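PDB 2CX0: hypothetical protein APE0525 from Aeropyrum pernix, which is of unknown function but carries a PUA domain and therefore probably binds RNA, perhaps in connection with translation initiation. Local coordinates for residues 113-119 with 152-156; 141-147 with 163-169. All coordinates share one frame; numbering follows the deposited sequence.

Interaction 1 of 2, residues 113-119 with 152-156; sequences IPGVVGV and LEKLY
Y156, on helix 149-158, lays its side chain along the backbone of V116, V117 and G118, at the edge of the PUA-domain sheet. Starting at the root, CB of Y156 packs 3.6 Å from CG1 of V116, the two side chains crossing at about a right angle. Further out, CD2 comes 3.3 Å from the carbonyl O of V116, and CE2 lies at the same distance from O of V117, while CD1 and CE1 both lie 4.1 Å from CG2 of V119. Amide N of G118 sits over one face, towards the rim. Chi1, at 91° rather than the staggered +60°, swings the ring against this backbone. At the tip, OH is hydrogen-bonded to water 1 at 2.7 Å. That water accepts from N of V119 and donates to OE2 of E153, whose OE1 is salt-bridged to R157. With a leucine here, water 1 would probably lose its hydroxyl partner and the V117-G118 peptide its flat cover. Beyond the ring, V119 CG2 meets CD2 of L152 at 3.7 Å, and I113 CG2 rests on CB of L155. V117 and G118 form a classic beta bulge opposite L96. Helix 152-156 runs roughly antiparallel to strand 116-119, and L152 also packs on V95 and A164.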
loop_
_atom_site.group_PDB
_atom_site.type_symbol
_atom_site.label_atom_id
_atom_site.label_comp_id
_atom_site.label_asym_id
_atom_site.label_seq_id
_atom_site.Cartn_x
_atom_site.Cartn_y
_atom_site.Cartn_z
ATOM N N ILE A 113 -4.950 -17.186 5.632
ATOM C CA ILE A 113 -3.903 -17.772 6.418
ATOM C C ILE A 113 -3.127 -18.939 5.766
ATOM O O ILE A 113 -1.905 -19.042 5.910
ATOM C CB ILE A 113 -4.491 -18.227 7.768
ATOM C CG1 ILE A 113 -4.938 -16.974 8.563
ATOM C CG2 ILE A 113 -3.406 -19.047 8.582
ATOM C CD1 ILE A 113 -5.923 -17.334 9.740
ATOM N N PRO A 114 -3.825 -19.822 5.036
ATOM C CA PRO A 114 -3.087 -20.933 4.427
ATOM C C PRO A 114 -2.040 -20.513 3.404
ATOM O O PRO A 114 -1.160 -21.304 3.115
ATOM C CB PRO A 114 -4.184 -21.786 3.788
ATOM C CG PRO A 114 -5.371 -21.539 4.689
ATOM C CD PRO A 114 -5.283 -19.992 4.883
ATOM N N GLY A 115 -2.146 -19.317 2.826
ATOM C CA GLY A 115 -1.128 -18.854 1.861
ATOM C C GLY A 115 0.036 -18.149 2.558
ATOM O O GLY A 115 1.009 -17.737 1.915
ATOM N N VAL A 116 -0.018 -18.019 3.888
ATOM C CA VAL A 116 1.063 -17.339 4.587
ATOM C C VAL A 116 2.174 -18.304 4.955
ATOM O O VAL A 116 1.904 -19.376 5.483
ATOM C CB VAL A 116 0.518 -16.647 5.885
ATOM C CG1 VAL A 116 1.712 -16.081 6.718
ATOM C CG2 VAL A 116 -0.494 -15.531 5.496
ATOM N N VAL A 117 3.416 -17.871 4.744
ATOM C CA VAL A 117 4.593 -18.680 5.044
ATOM C C VAL A 117 5.589 -17.997 5.947
ATOM O O VAL A 117 6.654 -18.562 6.284
ATOM C CB VAL A 117 5.356 -19.098 3.750
ATOM C CG1 VAL A 117 4.404 -19.990 2.820
ATOM C CG2 VAL A 117 5.795 -17.821 2.949
ATOM N N GLY A 118 5.290 -16.779 6.349
ATOM C CA GLY A 118 6.247 -16.065 7.201
ATOM C C GLY A 118 5.665 -14.764 7.683
ATOM O O GLY A 118 4.757 -14.197 7.025
ATOM N N VAL A 119 6.113 -14.335 8.854
ATOM C CA VAL A 119 5.657 -13.063 9.429
ATOM C C VAL A 119 6.861 -12.254 9.906
ATOM O O VAL A 119 7.773 -12.813 10.544
ATOM C CB VAL A 119 4.760 -13.257 10.632
ATOM C CG1 VAL A 119 4.463 -11.887 11.268
ATOM C CG2 VAL A 119 3.472 -13.995 10.227
ATOM N N LEU A 152 -0.806 -14.794 14.203
ATOM C CA LEU A 152 -0.598 -15.267 12.848
ATOM C C LEU A 152 0.576 -16.263 12.819
ATOM O O LEU A 152 0.561 -17.243 12.058
ATOM C CB LEU A 152 -0.366 -14.080 11.899
ATOM C CG LEU A 152 -0.261 -14.415 10.400
ATOM C CD1 LEU A 152 -1.557 -15.136 9.893
ATOM C CD2 LEU A 152 -0.042 -13.034 9.622
ATOM N N GLU A 153 1.585 -16.000 13.632
ATOM C CA GLU A 153 2.762 -16.870 13.693
ATOM C C GLU A 153 2.307 -18.331 13.975
ATOM O O GLU A 153 2.846 -19.313 13.424
ATOM C CB GLU A 153 3.677 -16.397 14.846
ATOM C CG GLU A 153 4.663 -15.291 14.461
ATOM C CD GLU A 153 5.690 -15.772 13.435
ATOM O OE1 GLU A 153 5.865 -16.981 13.271
ATOM O OE2 GLU A 153 6.356 -14.952 12.805
ATOM N N LYS A 154 1.306 -18.469 14.836
ATOM C CA LYS A 154 0.847 -19.801 15.160
ATOM C C LYS A 154 -0.086 -20.319 14.065
ATOM O O LYS A 154 0.070 -21.420 13.541
ATOM C CB LYS A 154 0.122 -19.772 16.497
ATOM C CG LYS A 154 1.017 -19.254 17.594
ATOM C CD LYS A 154 0.590 -19.783 18.942
ATOM C CE LYS A 154 1.407 -19.142 20.085
ATOM N NZ LYS A 154 2.882 -19.416 20.047
ATOM N N LEU A 155 -1.025 -19.493 13.659
ATOM C CA LEU A 155 -2.008 -19.912 12.661
ATOM C C LEU A 155 -1.434 -20.327 11.309
ATOM O O LEU A 155 -1.914 -21.286 10.722
ATOM C CB LEU A 155 -3.024 -18.774 12.431
ATOM C CG LEU A 155 -3.917 -18.443 13.659
ATOM C CD1 LEU A 155 -4.702 -17.096 13.415
ATOM C CD2 LEU A 155 -4.880 -19.657 13.892
ATOM N N TYR A 156 -0.418 -19.632 10.790
ATOM C CA TYR A 156 0.091 -20.051 9.503
ATOM C C TYR A 156 0.833 -21.384 9.605
ATOM O O TYR A 156 0.812 -22.174 8.683
ATOM C CB TYR A 156 0.975 -18.944 8.849
ATOM C CG TYR A 156 2.433 -18.986 9.140
ATOM C CD1 TYR A 156 3.011 -18.054 10.008
ATOM C CD2 TYR A 156 3.273 -19.885 8.472
ATOM C CE1 TYR A 156 4.408 -18.012 10.216
ATOM C CE2 TYR A 156 4.704 -19.842 8.674
ATOM C CZ TYR A 156 5.229 -18.897 9.553
ATOM O OH TYR A 156 6.558 -18.853 9.821
HETATM O O HOH W 1 7.423 -16.479 10.773
#

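Interaction 2 of 2, residues 141-147 with 163-169; sequences MVGVAEV and RAVRRVH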
loop_
_atom_site.group_PDB
_atom_site.type_symbol
_atom_site.label_atom_id
_atom_site.label_comp_id
_atom_site.label_asym_id
_atom_site.label_seq_id
_atom_site.Cartn_x
_atom_site.Cartn_y
_atom_site.Cartn_z
HETATM N N MSE A 141 0.524 -6.709 -2.276
HETATM C CA MSE A 141 -0.707 -6.119 -1.782
HETATM C C MSE A 141 -0.429 -5.377 -0.463
HETATM O O MSE A 141 0.477 -5.723 0.302
HETATM C CB MSE A 141 -1.739 -7.219 -1.556
HETATM C CG MSE A 141 -3.134 -6.739 -0.916
HETATM SE SE MSE A 141 -3.109 -6.963 1.047
HETATM C CE MSE A 141 -3.681 -8.875 1.055
ATOM N N VAL A 142 -1.218 -4.331 -0.240
ATOM C CA VAL A 142 -1.169 -3.529 0.983
ATOM C C VAL A 142 -2.560 -3.678 1.574
ATOM O O VAL A 142 -3.533 -3.573 0.829
ATOM C CB VAL A 142 -0.892 -2.003 0.657
ATOM C CG1 VAL A 142 -1.245 -1.167 1.830
ATOM C CG2 VAL A 142 0.673 -1.838 0.359
ATOM N N GLY A 143 -2.633 -3.900 2.884
ATOM C CA GLY A 143 -3.916 -4.065 3.534
ATOM C C GLY A 143 -3.907 -3.987 5.065
ATOM O O GLY A 143 -2.981 -3.462 5.700
ATOM N N VAL A 144 -4.985 -4.509 5.653
ATOM C CA VAL A 144 -5.156 -4.422 7.070
ATOM C C VAL A 144 -5.079 -5.787 7.727
ATOM O O VAL A 144 -5.776 -6.729 7.319
ATOM C CB VAL A 144 -6.536 -3.743 7.376
ATOM C CG1 VAL A 144 -6.724 -3.595 8.927
ATOM C CG2 VAL A 144 -6.637 -2.387 6.653
ATOM N N ALA A 145 -4.232 -5.892 8.749
ATOM C CA ALA A 145 -4.089 -7.176 9.437
ATOM C C ALA A 145 -5.425 -7.511 10.123
ATOM O O ALA A 145 -6.023 -6.667 10.771
ATOM C CB ALA A 145 -2.961 -7.113 10.509
ATOM N N GLU A 146 -5.874 -8.749 9.975
ATOM C CA GLU A 146 -7.097 -9.222 10.629
ATOM C C GLU A 146 -6.795 -9.978 11.904
ATOM O O GLU A 146 -7.713 -10.330 12.652
ATOM C CB GLU A 146 -7.877 -10.150 9.724
ATOM C CG GLU A 146 -8.488 -9.414 8.572
ATOM C CD GLU A 146 -10.013 -9.311 8.661
ATOM O OE1 GLU A 146 -10.660 -10.265 9.150
ATOM O OE2 GLU A 146 -10.567 -8.294 8.216
ATOM N N VAL A 147 -5.525 -10.251 12.145
ATOM C CA VAL A 147 -5.114 -10.943 13.378
ATOM C C VAL A 147 -3.803 -10.351 13.868
ATOM O O VAL A 147 -3.061 -9.763 13.075
ATOM C CB VAL A 147 -4.924 -12.447 13.141
ATOM C CG1 VAL A 147 -6.285 -13.084 12.905
ATOM C CG2 VAL A 147 -3.999 -12.689 11.957
ATOM N N ARG A 163 -9.226 -15.377 7.101
ATOM C CA ARG A 163 -8.569 -14.240 6.516
ATOM C C ARG A 163 -7.421 -13.713 7.397
ATOM O O ARG A 163 -7.553 -13.516 8.606
ATOM C CB ARG A 163 -9.595 -13.123 6.248
ATOM C CG ARG A 163 -9.074 -11.956 5.311
ATOM C CD ARG A 163 -10.299 -11.334 4.610
ATOM N NE ARG A 163 -11.024 -10.496 5.549
ATOM C CZ ARG A 163 -12.146 -9.855 5.258
ATOM N NH1 ARG A 163 -12.701 -9.991 4.065
ATOM N NH2 ARG A 163 -12.622 -8.998 6.123
ATOM N N ALA A 164 -6.271 -13.524 6.777
ATOM C CA ALA A 164 -5.117 -12.991 7.484
ATOM C C ALA A 164 -5.025 -11.459 7.276
ATOM O O ALA A 164 -4.763 -10.691 8.247
ATOM C CB ALA A 164 -3.821 -13.664 6.958
ATOM N N VAL A 165 -5.213 -11.028 6.027
ATOM C CA VAL A 165 -5.099 -9.570 5.708
ATOM C C VAL A 165 -6.188 -9.181 4.710
ATOM O O VAL A 165 -6.401 -9.846 3.678
ATOM C CB VAL A 165 -3.716 -9.243 5.029
ATOM C CG1 VAL A 165 -3.595 -7.735 4.658
ATOM C CG2 VAL A 165 -2.546 -9.727 5.979
ATOM N N ARG A 166 -6.860 -8.093 5.031
ATOM C CA ARG A 166 -7.906 -7.575 4.180
ATOM C C ARG A 166 -7.233 -6.688 3.149
ATOM O O ARG A 166 -6.525 -5.713 3.484
ATOM C CB ARG A 166 -8.956 -6.806 5.028
ATOM C CG ARG A 166 -10.061 -6.167 4.195
ATOM C CD ARG A 166 -11.287 -5.823 5.025
ATOM N NE ARG A 166 -10.981 -5.080 6.243
ATOM C CZ ARG A 166 -10.718 -3.776 6.275
ATOM N NH1 ARG A 166 -10.722 -3.089 5.138
ATOM N NH2 ARG A 166 -10.483 -3.152 7.442
ATOM N N ARG A 167 -7.470 -7.026 1.883
ATOM C CA ARG A 167 -6.893 -6.264 0.785
ATOM C C ARG A 167 -7.353 -4.775 0.735
ATOM O O ARG A 167 -8.543 -4.490 0.898
ATOM C CB ARG A 167 -7.259 -6.967 -0.569
ATOM C CG ARG A 167 -6.938 -6.076 -1.796
ATOM C CD ARG A 167 -7.938 -6.304 -2.951
ATOM N NE ARG A 167 -9.274 -5.794 -2.592
ATOM C CZ ARG A 167 -10.343 -6.539 -2.344
ATOM N NH1 ARG A 167 -10.284 -7.856 -2.416
ATOM N NH2 ARG A 167 -11.474 -5.950 -1.983
ATOM N N VAL A 168 -6.416 -3.833 0.599
ATOM C CA VAL A 168 -6.788 -2.424 0.389
ATOM C C VAL A 168 -6.303 -1.999 -1.030
ATOM O O VAL A 168 -7.032 -1.404 -1.824
ATOM C CB VAL A 168 -6.163 -1.537 1.449
ATOM C CG1 VAL A 168 -6.236 -0.008 1.042
ATOM C CG2 VAL A 168 -6.915 -1.809 2.797
ATOM N N HIS A 169 -5.063 -2.332 -1.357
ATOM C CA HIS A 169 -4.475 -1.980 -2.654
ATOM C C HIS A 169 -3.566 -3.134 -3.094
ATOM O O HIS A 169 -2.820 -3.722 -2.259
ATOM C CB HIS A 169 -3.676 -0.672 -2.532
ATOM C CG HIS A 169 -2.731 -0.426 -3.669
ATOM N ND1 HIS A 169 -1.372 -0.250 -3.496
ATOM C CD2 HIS A 169 -2.970 -0.235 -4.987
ATOM C CE1 HIS A 169 -0.812 0.046 -4.675
ATOM N NE2 HIS A 169 -1.768 0.061 -5.591
HETATM O O HOH W 2 -9.942 -5.442 9.682
#
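E146, M141 and V144 give up the most surface to 163-169, along an antiparallel strand pair of the PUA domain interrupted by a classic beta bulge. At one end E146 donates its backbone N to O of A164 and brings its carboxylate to the edge of the R163 guanidinium. NH2 of R163 meets OE2 of E146 at 3.0 Å in a salt bridge, coming from above the carboxylate plane, with the two flat groups 89° apart. R166 joins more loosely: its NE is a long 3.8 Å from the same OE2, and water 2 links OE2 to R166 NH2. V144 exchanges both backbone hydrogen bonds with R166, and its CB lies 4.0 Å from NH2 under one face of that guanidinium; Y77 packs on V144 too. Selenomethionine M141 reaches V165, which lies on the face away from V144: it starts with CG anti to its N (chi1 176°) and then bends at chi2, carrying SE to 3.7 Å from V165 CG1, beside L111. G143, next to V144, has no room for a side chain: a CB there would collide with O of R166. The bulge itself closes on V142: its carbonyl O accepts two hydrogen bonds, from N of V168 and N of H169, each 2.9 Å long.

From the N terminus, the chain completes its first antiparallel sheet, 2-78, before either contact begins. Interaction 1 opens at 113-119 and closes a loop at 152-156; interaction 2 opens inside that loop, at 141-147, and closes beyond it at 163-169, so the two cross. Strand 138-145, helix 149-158 and strand 163-170 follow in order. Interaction 1 ties the helix to edge strand 116-121, while interaction 2 joins the two strands toward the other edge of the same mixed sheet. They meet mainly at A164, whose CB is packed by I113, V116 and L152, and also where L152 touches V147, the contact centres lying about 13 Å apart.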